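Local coordinates for YjbQ family protein (Sulfolobus solfataricus, PDB 1VPH) that is of unknown function but, as a trimeric member of the UPF0047 (YjbQ) family, holds a metal ion modelled as potassium close to a pocket occupied by phosphate, at residues I46-H57 / E139-E149; A56-A64 / A100-R111. All coordinates share one frame; numbering follows the deposited sequence.

In the fold
Followed from the N terminus, the chain first lays down the edge strand 14-24, then strand 29-32 and helix 34-44, before reaching the first half of contact 1 at residues 46-57. Ala56 and His57 are shared with contact 2, whose loop closes when helix 98-107 and the start of strand 110-116 return to residues 56-64. Contact 1 closes last and widest, as residues 139-149 pair with strand 49-55, so contact 2 is nested inside it. Contact 1 builds the middle of the five-stranded sheet; contact 2 ties the three-stranded sheet to the helix and, through strand 110-116, to the five-stranded sheet. They meet where Arg140 NH2 lies 2.8 Å from Thr59 OG1 and Val55 N 2.9 Å from Ala109 O.

Contact 1: residues I46-H57 / E139-E149; sequences IKNGICLIFVAH and ERHITVEILGE. With PO4 (phosphate ion), chain L.
With CG anti to its carbonyl carbon (chi1 -67°), His57 turns its imidazole onto Arg140, whose chain, bent at chi2 (-54°), carries CD over the centre of that ring in a CH-pi contact, 3.9 Å from the centroid. Ring and guanidinium planes stand steeply to each other. At the ring edge His57 NE2 accepts the backbone N-H of His141 in the imidazole plane (His141 N to NE2, 2.8 Å). His57 ND1 donates to phosphate O3 at 3.0 Å. Arg140 NH1 donates to phosphate O4 at 2.9 Å, while its NH2 is held by a salt bridge to Glu132 and by Thr59. Ring rotation is thus fixed at two edge positions, and histidine and arginine grip one anion together, an ion that probably came from the crystallisation liquor.

From there the segments run on as neighbouring antiparallel strands at the centre of the five-stranded sheet, with hydrogen-bonded pairs Phe54-Thr143, Leu52-Glu145 and Ile50-Leu147. On one face Cys51, Val144 and Ile146 pack on helix 34-44; farther along it Ile53 CG2 and Ile142 CG2 lie side by side at 3.6 Å. The other face, with Leu52, Phe54 and Leu147, meets neighbouring subunits.

At the far end Lys47 and Asn48 both face Glu149 in a classic beta bulge, their N-H groups sharing Glu149 O. Asn48 ND2 also reaches the anti lone pair of Glu149 OE2 at 3.1 Å, its amide turned 65° from the carboxylate, while OD1 accepts from Glu117 N. Beside the bulge, Gly49 CA and Gly148 CA come within 4.0 Å across the strands, with no side chain between them.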
loop_
_atom_site.group_PDB
_atom_site.type_symbol
_atom_site.label_atom_id
_atom_site.label_comp_id
_atom_site.label_asym_id
_atom_site.label_seq_id
_atom_site.Cartn_x
_atom_site.Cartn_y
_atom_site.Cartn_z
ATOM N N ILE C 46 4.275 11.299 -20.459
ATOM C CA ILE C 46 5.413 10.752 -19.712
ATOM C C ILE C 46 5.564 9.298 -20.188
ATOM O O ILE C 46 4.559 8.594 -20.339
ATOM C CB ILE C 46 5.193 10.916 -18.165
ATOM C CG1 ILE C 46 5.242 12.403 -17.779
ATOM C CG2 ILE C 46 6.265 10.168 -17.354
ATOM C CD1 ILE C 46 4.831 12.726 -16.389
ATOM N N LYS C 47 6.791 8.874 -20.455
ATOM C CA LYS C 47 7.063 7.513 -20.948
ATOM C C LYS C 47 7.476 6.560 -19.838
ATOM O O LYS C 47 7.166 5.388 -19.892
ATOM C CB LYS C 47 8.128 7.537 -22.052
ATOM C CG LYS C 47 7.775 8.453 -23.205
ATOM C CD LYS C 47 6.446 8.138 -23.897
ATOM C CE LYS C 47 6.209 9.068 -25.127
ATOM N NZ LYS C 47 4.896 8.793 -25.711
ATOM N N ASN C 48 8.272 7.051 -18.894
ATOM C CA ASN C 48 8.876 6.196 -17.876
ATOM C C ASN C 48 8.772 6.874 -16.539
ATOM O O ASN C 48 9.257 7.977 -16.354
ATOM C CB ASN C 48 10.333 5.961 -18.232
ATOM C CG ASN C 48 10.475 5.311 -19.550
ATOM O OD1 ASN C 48 9.790 4.304 -19.811
ATOM N ND2 ASN C 48 11.303 5.907 -20.447
ATOM N N GLY C 49 8.078 6.229 -15.599
ATOM C CA GLY C 49 7.876 6.840 -14.315
ATOM C C GLY C 49 6.928 6.014 -13.483
ATOM O O GLY C 49 6.934 4.768 -13.571
ATOM N N ILE C 50 6.128 6.704 -12.692
ATOM C CA ILE C 50 5.167 6.059 -11.842
ATOM C C ILE C 50 3.812 6.723 -11.992
ATOM O O ILE C 50 3.701 7.874 -12.423
ATOM C CB ILE C 50 5.583 6.041 -10.348
ATOM C CG1 ILE C 50 5.828 7.449 -9.823
ATOM C CG2 ILE C 50 6.864 5.208 -10.160
ATOM C CD1 ILE C 50 5.856 7.540 -8.319
ATOM N N CYS C 51 2.768 5.965 -11.665
ATOM C CA CYS C 51 1.427 6.504 -11.673
ATOM C C CYS C 51 0.861 6.217 -10.265
ATOM O O CYS C 51 0.736 5.034 -9.864
ATOM C CB CYS C 51 0.601 5.865 -12.748
ATOM S SG CYS C 51 -1.150 6.286 -12.672
ATOM N N LEU C 52 0.577 7.296 -9.540
ATOM C CA LEU C 52 -0.096 7.292 -8.269
ATOM C C LEU C 52 -1.592 7.510 -8.466
ATOM O O LEU C 52 -2.011 8.490 -9.056
ATOM C CB LEU C 52 0.451 8.434 -7.379
ATOM C CG LEU C 52 -0.192 8.654 -6.004
ATOM C CD1 LEU C 52 -0.010 7.424 -5.062
ATOM C CD2 LEU C 52 0.316 9.914 -5.279
ATOM N N ILE C 53 -2.400 6.594 -7.934
ATOM C CA ILE C 53 -3.845 6.707 -7.954
ATOM C C ILE C 53 -4.300 6.771 -6.501
ATOM O O ILE C 53 -4.095 5.804 -5.747
ATOM C CB ILE C 53 -4.463 5.445 -8.612
ATOM C CG1 ILE C 53 -3.890 5.229 -10.012
ATOM C CG2 ILE C 53 -5.984 5.543 -8.634
ATOM C CD1 ILE C 53 -2.942 4.070 -10.110
ATOM N N PHE C 54 -4.895 7.888 -6.115
ATOM C CA PHE C 54 -5.046 8.299 -4.696
ATOM C C PHE C 54 -6.435 8.879 -4.450
ATOM O O PHE C 54 -6.918 9.680 -5.248
ATOM C CB PHE C 54 -3.949 9.296 -4.337
ATOM C CG PHE C 54 -4.059 9.883 -2.946
ATOM C CD1 PHE C 54 -3.451 9.277 -1.839
ATOM C CD2 PHE C 54 -4.778 11.049 -2.725
ATOM C CE1 PHE C 54 -3.593 9.839 -0.576
ATOM C CE2 PHE C 54 -4.911 11.596 -1.429
ATOM C CZ PHE C 54 -4.297 10.992 -0.381
ATOM N N VAL C 55 -7.075 8.430 -3.367
ATOM C CA VAL C 55 -8.336 9.050 -2.908
ATOM C C VAL C 55 -8.088 9.798 -1.613
ATOM O O VAL C 55 -7.536 9.292 -0.619
ATOM C CB VAL C 55 -9.486 8.075 -2.731
ATOM C CG1 VAL C 55 -9.798 7.406 -4.012
ATOM C CG2 VAL C 55 -9.169 7.054 -1.736
ATOM N N ALA C 56 -8.535 11.022 -1.609
ATOM C CA ALA C 56 -8.458 11.873 -0.424
ATOM C C ALA C 56 -9.707 11.707 0.453
ATOM O O ALA C 56 -10.420 12.690 0.728
ATOM C CB ALA C 56 -8.331 13.326 -0.836
ATOM N N HIS C 57 -10.042 10.476 0.777
ATOM C CA HIS C 57 -11.296 10.135 1.416
ATOM C C HIS C 57 -10.913 9.117 2.463
ATOM O O HIS C 57 -9.999 8.332 2.246
ATOM C CB HIS C 57 -12.241 9.461 0.409
ATOM C CG HIS C 57 -12.731 10.336 -0.698
ATOM N ND1 HIS C 57 -13.567 11.404 -0.484
ATOM C CD2 HIS C 57 -12.562 10.251 -2.042
ATOM C CE1 HIS C 57 -13.874 11.958 -1.644
ATOM N NE2 HIS C 57 -13.287 11.269 -2.607
ATOM N N GLU C 139 -19.882 12.594 -4.944
ATOM C CA GLU C 139 -18.582 12.926 -5.519
ATOM C C GLU C 139 -17.444 12.268 -4.743
ATOM O O GLU C 139 -16.999 12.743 -3.689
ATOM C CB GLU C 139 -18.383 14.457 -5.646
ATOM C CG GLU C 139 -17.018 14.884 -6.230
ATOM C CD GLU C 139 -16.803 16.400 -6.346
ATOM O OE1 GLU C 139 -17.689 17.218 -5.991
ATOM O OE2 GLU C 139 -15.708 16.760 -6.824
ATOM N N ARG C 140 -16.992 11.156 -5.281
ATOM C CA ARG C 140 -15.692 10.593 -4.875
ATOM C C ARG C 140 -14.662 11.096 -5.854
ATOM O O ARG C 140 -14.872 10.994 -7.070
ATOM C CB ARG C 140 -15.718 9.082 -4.907
ATOM C CG ARG C 140 -16.626 8.444 -3.879
ATOM C CD ARG C 140 -16.290 8.931 -2.491
ATOM N NE ARG C 140 -16.712 7.975 -1.459
ATOM C CZ ARG C 140 -16.460 8.128 -0.171
ATOM N NH1 ARG C 140 -15.793 9.186 0.233
ATOM N NH2 ARG C 140 -16.865 7.181 0.714
ATOM N N HIS C 141 -13.602 11.691 -5.319
ATOM C CA HIS C 141 -12.550 12.293 -6.104
ATOM C C HIS C 141 -11.306 11.397 -6.019
ATOM O O HIS C 141 -10.769 11.140 -4.952
ATOM C CB HIS C 141 -12.234 13.661 -5.594
ATOM C CG HIS C 141 -11.117 14.330 -6.335
ATOM N ND1 HIS C 141 -10.403 15.376 -5.799
ATOM C CD2 HIS C 141 -10.570 14.082 -7.545
ATOM C CE1 HIS C 141 -9.462 15.747 -6.651
ATOM N NE2 HIS C 141 -9.539 14.976 -7.717
ATOM N N ILE C 142 -10.863 10.935 -7.183
ATOM C CA ILE C 142 -9.618 10.198 -7.310
ATOM C C ILE C 142 -8.585 11.094 -8.023
ATOM O O ILE C 142 -8.849 11.618 -9.111
ATOM C CB ILE C 142 -9.803 8.943 -8.177
ATOM C CG1 ILE C 142 -10.884 7.996 -7.597
ATOM C CG2 ILE C 142 -8.495 8.150 -8.297
ATOM C CD1 ILE C 142 -11.904 7.541 -8.596
ATOM N N THR C 143 -7.434 11.280 -7.399
ATOM C CA THR C 143 -6.325 11.974 -8.036
ATOM C C THR C 143 -5.485 10.981 -8.765
ATOM O O THR C 143 -5.152 9.920 -8.215
ATOM C CB THR C 143 -5.442 12.632 -6.950
ATOM O OG1 THR C 143 -6.269 13.572 -6.255
ATOM C CG2 THR C 143 -4.241 13.339 -7.548
ATOM N N VAL C 144 -5.088 11.340 -9.987
ATOM C CA VAL C 144 -4.174 10.523 -10.748
ATOM C C VAL C 144 -2.966 11.388 -10.995
ATOM O O VAL C 144 -3.077 12.399 -11.623
ATOM C CB VAL C 144 -4.781 10.048 -12.065
ATOM C CG1 VAL C 144 -3.822 9.185 -12.869
ATOM C CG2 VAL C 144 -6.131 9.283 -11.815
ATOM N N GLU C 145 -1.814 10.942 -10.528
ATOM C CA GLU C 145 -0.579 11.698 -10.736
ATOM C C GLU C 145 0.442 10.839 -11.471
ATOM O O GLU C 145 0.733 9.724 -11.046
ATOM C CB GLU C 145 -0.057 12.124 -9.388
ATOM C CG GLU C 145 1.124 13.075 -9.457
ATOM C CD GLU C 145 1.702 13.418 -8.076
ATOM O OE1 GLU C 145 1.116 13.031 -7.028
ATOM O OE2 GLU C 145 2.740 14.121 -8.029
ATOM N N ILE C 146 0.983 11.352 -12.569
ATOM C CA ILE C 146 2.063 10.680 -13.273
ATOM C C ILE C 146 3.339 11.489 -13.027
ATOM O O ILE C 146 3.341 12.697 -13.107
ATOM C CB ILE C 146 1.798 10.502 -14.793
ATOM C CG1 ILE C 146 0.472 9.723 -15.013
ATOM C CG2 ILE C 146 2.870 9.645 -15.383
ATOM C CD1 ILE C 146 -0.699 10.574 -15.141
ATOM N N LEU C 147 4.411 10.793 -12.695
ATOM C CA LEU C 147 5.687 11.459 -12.392
ATOM C C LEU C 147 6.795 10.687 -13.089
ATOM O O LEU C 147 6.814 9.471 -12.995
ATOM C CB LEU C 147 5.832 11.505 -10.877
ATOM C CG LEU C 147 6.870 12.364 -10.143
ATOM C CD1 LEU C 147 6.286 12.980 -8.918
ATOM C CD2 LEU C 147 8.084 11.517 -9.745
ATOM N N GLY C 148 7.669 11.365 -13.843
ATOM C CA GLY C 148 8.712 10.690 -14.605
ATOM C C GLY C 148 9.241 11.520 -15.755
ATOM O O GLY C 148 9.194 12.746 -15.690
ATOM N N GLU C 149 9.731 10.844 -16.794
ATOM C CA GLU C 149 10.320 11.482 -18.018
ATOM C C GLU C 149 9.461 11.052 -19.222
ATOM O O GLU C 149 9.074 9.878 -19.335
ATOM C CB GLU C 149 11.813 11.019 -18.230
ATOM C CG GLU C 149 11.958 9.522 -18.741
ATOM C CD GLU C 149 13.403 8.917 -18.783
ATOM O OE1 GLU C 149 14.358 9.665 -18.435
ATOM O OE2 GLU C 149 13.558 7.694 -19.189
ATOM O OXT GLU C 149 9.136 11.809 -20.153
HETATM P P PO4 L . -14.626 10.820 3.471
HETATM O O1 PO4 L . -15.988 11.014 4.001
HETATM O O2 PO4 L . -13.566 11.117 4.532
HETATM O O3 PO4 L . -14.319 11.829 2.386
HETATM O O4 PO4 L . -14.483 9.503 2.751
HETATM O O HOH W 1 -8.191 12.946 -4.370
#

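Contact 2: residues A56-A64 / A100-R111; sequences AHSTAAIVA and AHLGATFLGAER. With K (potassium ion), chain K; PO4 (phosphate ion), chain L.
Strand 60-64 and helix 100-107 run in roughly the same direction, their axes 31° apart and 7.2 Å at closest approach, and beyond the helix Ile62 N donates to Gly108 O at 3.2 Å in the carbonyl plane. Ala104 and Ala61 keep this spacing small: Ala104 CB touches both Ser58 O and Ala60 O, and Ala61 CB packs against Leu107 CB at 3.6 Å.

At the helix start, Thr59 lays CG2 over the centre of the His101 ring, a CH-pi contact of 3.5 Å to the centroid. Its chi1 of 64° places OG1 between the backbone N and the carbonyl carbon, where it donates to phosphate O4, while Ser58 OG and N both donate to O2. His101 NE2 binds the ion modelled as potassium at 2.2 Å, short enough to make its identity doubtful, with His91, Asp95, Asn97 and a water; ND1 bonds to Asn65 of the second subunit. The strand is an edge, within this chain, of the three-stranded antiparallel sheet with 127-132 and 29-32, and the helix leads into strand 110-116 of the five-stranded sheet. Metal and phosphate thus sit side by side at a subunit interface, consistent with a functional site.

Past the helix, Gly108 has positive phi, and Arg111 folds back. NH1 and NH2 both grip Leu107 O end-on, within the guanidinium plane, and NH1 also reaches Glu110 O. Ile62 O stands over the guanidinium face without a hydrogen bond. Arg111 NE and Ala64 N both donate to one water. A leucine in place of Arg111 would probably leave Leu107 O without its two side-chain donors and the turn less firmly held.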
loop_
_atom_site.group_PDB
_atom_site.type_symbol
_atom_site.label_atom_id
_atom_site.label_comp_id
_atom_site.label_asym_id
_atom_site.label_seq_id
_atom_site.Cartn_x
_atom_site.Cartn_y
_atom_site.Cartn_z
ATOM N N ALA C 56 -8.535 11.022 -1.609
ATOM C CA ALA C 56 -8.458 11.873 -0.424
ATOM C C ALA C 56 -9.707 11.707 0.453
ATOM O O ALA C 56 -10.420 12.690 0.728
ATOM C CB ALA C 56 -8.331 13.326 -0.836
ATOM N N HIS C 57 -10.042 10.476 0.777
ATOM C CA HIS C 57 -11.296 10.135 1.416
ATOM C C HIS C 57 -10.913 9.117 2.463
ATOM O O HIS C 57 -9.999 8.332 2.246
ATOM C CB HIS C 57 -12.241 9.461 0.409
ATOM C CG HIS C 57 -12.731 10.336 -0.698
ATOM N ND1 HIS C 57 -13.567 11.404 -0.484
ATOM C CD2 HIS C 57 -12.562 10.251 -2.042
ATOM C CE1 HIS C 57 -13.874 11.958 -1.644
ATOM N NE2 HIS C 57 -13.287 11.269 -2.607
ATOM N N SER C 58 -11.585 9.125 3.606
ATOM C CA SER C 58 -11.257 8.183 4.652
ATOM C C SER C 58 -12.224 6.980 4.697
ATOM O O SER C 58 -12.008 6.056 5.516
ATOM C CB SER C 58 -11.249 8.942 5.971
ATOM O OG SER C 58 -12.586 9.307 6.304
ATOM N N THR C 59 -13.228 6.943 3.818
ATOM C CA THR C 59 -14.191 5.834 3.786
ATOM C C THR C 59 -14.300 5.202 2.385
ATOM O O THR C 59 -15.240 4.475 2.061
ATOM C CB THR C 59 -15.557 6.324 4.291
ATOM O OG1 THR C 59 -16.064 7.311 3.420
ATOM C CG2 THR C 59 -15.425 6.859 5.700
ATOM N N ALA C 60 -13.288 5.485 1.582
ATOM C CA ALA C 60 -13.060 4.834 0.329
ATOM C C ALA C 60 -11.588 4.436 0.191
ATOM O O ALA C 60 -10.707 4.877 0.963
ATOM C CB ALA C 60 -13.494 5.729 -0.835
ATOM N N ALA C 61 -11.320 3.556 -0.770
ATOM C CA ALA C 61 -9.966 3.066 -0.985
ATOM C C ALA C 61 -9.714 2.835 -2.467
ATOM O O ALA C 61 -10.627 2.925 -3.286
ATOM C CB ALA C 61 -9.706 1.763 -0.184
ATOM N N ILE C 62 -8.459 2.506 -2.793
ATOM C CA ILE C 62 -8.061 2.143 -4.179
ATOM C C ILE C 62 -7.436 0.791 -4.118
ATOM O O ILE C 62 -6.566 0.585 -3.268
ATOM C CB ILE C 62 -7.046 3.141 -4.755
ATOM C CG1 ILE C 62 -7.691 4.555 -4.940
ATOM C CG2 ILE C 62 -6.499 2.652 -6.097
ATOM C CD1 ILE C 62 -8.867 4.606 -6.013
ATOM N N VAL C 63 -7.922 -0.164 -4.943
ATOM C CA VAL C 63 -7.315 -1.494 -5.023
ATOM C C VAL C 63 -7.089 -1.889 -6.463
ATOM O O VAL C 63 -7.578 -1.251 -7.372
ATOM C CB VAL C 63 -8.129 -2.616 -4.278
ATOM C CG1 VAL C 63 -8.236 -2.288 -2.824
ATOM C CG2 VAL C 63 -9.494 -2.851 -4.930
ATOM N N ALA C 64 -6.405 -2.999 -6.684
ATOM C CA ALA C 64 -6.270 -3.513 -8.033
ATOM C C ALA C 64 -6.467 -5.029 -8.062
ATOM O O ALA C 64 -5.918 -5.786 -7.226
ATOM C CB ALA C 64 -4.931 -3.109 -8.599
ATOM N N ALA C 100 -16.492 1.517 7.510
ATOM C CA ALA C 100 -15.943 2.072 6.280
ATOM C C ALA C 100 -14.552 2.630 6.499
ATOM O O ALA C 100 -13.648 2.421 5.695
ATOM C CB ALA C 100 -16.888 3.170 5.738
ATOM N N HIS C 101 -14.378 3.317 7.617
ATOM C CA HIS C 101 -13.062 3.818 8.000
ATOM C C HIS C 101 -12.052 2.668 8.239
ATOM O O HIS C 101 -10.897 2.750 7.843
ATOM C CB HIS C 101 -13.149 4.597 9.308
ATOM C CG HIS C 101 -13.889 5.900 9.200
ATOM N ND1 HIS C 101 -13.317 7.014 8.632
ATOM C CD2 HIS C 101 -15.122 6.268 9.609
ATOM C CE1 HIS C 101 -14.164 8.021 8.706
ATOM N NE2 HIS C 101 -15.281 7.588 9.274
ATOM N N LEU C 102 -12.504 1.589 8.876
ATOM C CA LEU C 102 -11.652 0.418 9.098
ATOM C C LEU C 102 -11.194 -0.226 7.804
ATOM O O LEU C 102 -10.039 -0.492 7.644
ATOM C CB LEU C 102 -12.389 -0.582 9.982
ATOM C CG LEU C 102 -12.712 -0.159 11.423
ATOM C CD1 LEU C 102 -13.476 -1.271 12.166
ATOM C CD2 LEU C 102 -11.500 0.191 12.193
ATOM N N GLY C 103 -12.119 -0.444 6.877
ATOM C CA GLY C 103 -11.786 -1.014 5.569
ATOM C C GLY C 103 -10.792 -0.170 4.821
ATOM O O GLY C 103 -9.831 -0.669 4.252
ATOM N N ALA C 104 -11.032 1.129 4.791
ATOM C CA ALA C 104 -10.165 2.043 4.053
ATOM C C ALA C 104 -8.772 2.081 4.692
ATOM O O ALA C 104 -7.753 2.107 4.010
ATOM C CB ALA C 104 -10.745 3.413 4.031
ATOM N N THR C 105 -8.738 2.056 6.018
ATOM C CA THR C 105 -7.468 2.066 6.767
ATOM C C THR C 105 -6.608 0.857 6.351
ATOM O O THR C 105 -5.411 0.996 6.139
ATOM C CB THR C 105 -7.704 2.053 8.299
ATOM O OG1 THR C 105 -8.331 3.276 8.740
ATOM C CG2 THR C 105 -6.421 1.863 9.045
ATOM N N PHE C 106 -7.204 -0.324 6.305
ATOM C CA PHE C 106 -6.502 -1.546 5.884
ATOM C C PHE C 106 -6.168 -1.560 4.418
ATOM O O PHE C 106 -5.080 -1.969 4.063
ATOM C CB PHE C 106 -7.295 -2.786 6.227
ATOM C CG PHE C 106 -7.044 -3.284 7.624
ATOM C CD1 PHE C 106 -7.598 -2.629 8.717
ATOM C CD2 PHE C 106 -6.203 -4.376 7.840
ATOM C CE1 PHE C 106 -7.331 -3.075 10.016
ATOM C CE2 PHE C 106 -5.970 -4.835 9.114
ATOM C CZ PHE C 106 -6.548 -4.170 10.205
ATOM N N LEU C 107 -7.094 -1.118 3.564
ATOM C CA LEU C 107 -6.926 -1.298 2.114
ATOM C C LEU C 107 -5.927 -0.305 1.587
ATOM O O LEU C 107 -5.212 -0.595 0.641
ATOM C CB LEU C 107 -8.237 -1.128 1.414
ATOM C CG LEU C 107 -9.195 -2.321 1.665
ATOM C CD1 LEU C 107 -10.607 -2.060 1.190
ATOM C CD2 LEU C 107 -8.600 -3.585 1.031
ATOM N N GLY C 108 -5.988 0.892 2.127
ATOM C CA GLY C 108 -5.141 1.994 1.698
ATOM C C GLY C 108 -5.855 2.950 0.719
ATOM O O GLY C 108 -6.646 2.539 -0.137
ATOM N N ALA C 109 -5.476 4.218 0.797
ATOM C CA ALA C 109 -6.004 5.259 -0.097
ATOM C C ALA C 109 -5.386 5.281 -1.473
ATOM O O ALA C 109 -5.890 6.023 -2.354
ATOM C CB ALA C 109 -5.735 6.585 0.517
ATOM N N GLU C 110 -4.268 4.565 -1.657
ATOM C CA GLU C 110 -3.490 4.697 -2.919
ATOM C C GLU C 110 -2.923 3.421 -3.434
ATOM O O GLU C 110 -2.691 2.490 -2.655
ATOM C CB GLU C 110 -2.371 5.708 -2.784
ATOM C CG GLU C 110 -1.025 5.227 -2.245
ATOM C CD GLU C 110 -0.914 5.261 -0.709
ATOM O OE1 GLU C 110 -1.706 5.978 -0.058
ATOM O OE2 GLU C 110 -0.002 4.576 -0.164
ATOM N N ARG C 111 -2.707 3.383 -4.746
ATOM C CA ARG C 111 -1.912 2.372 -5.335
ATOM C C ARG C 111 -0.936 3.061 -6.292
ATOM O O ARG C 111 -1.214 4.117 -6.823
ATOM C CB ARG C 111 -2.783 1.346 -6.046
ATOM C CG ARG C 111 -3.576 0.404 -5.189
ATOM C CD ARG C 111 -2.690 -0.459 -4.283
ATOM N NE ARG C 111 -3.528 -1.395 -3.551
ATOM C CZ ARG C 111 -4.077 -1.188 -2.366
ATOM N NH1 ARG C 111 -3.890 -0.060 -1.714
ATOM N NH2 ARG C 111 -4.812 -2.157 -1.814
HETATM K K K K . -17.083 8.655 10.006
HETATM P P PO4 L . -14.626 10.820 3.471
HETATM O O1 PO4 L . -15.988 11.014 4.001
HETATM O O2 PO4 L . -13.566 11.117 4.532
HETATM O O3 PO4 L . -14.319 11.829 2.386
HETATM O O4 PO4 L . -14.483 9.503 2.751
HETATM O O HOH W 2 -4.892 -4.077 -4.252
HETATM O O HOH W 3 -16.194 10.346 10.721
#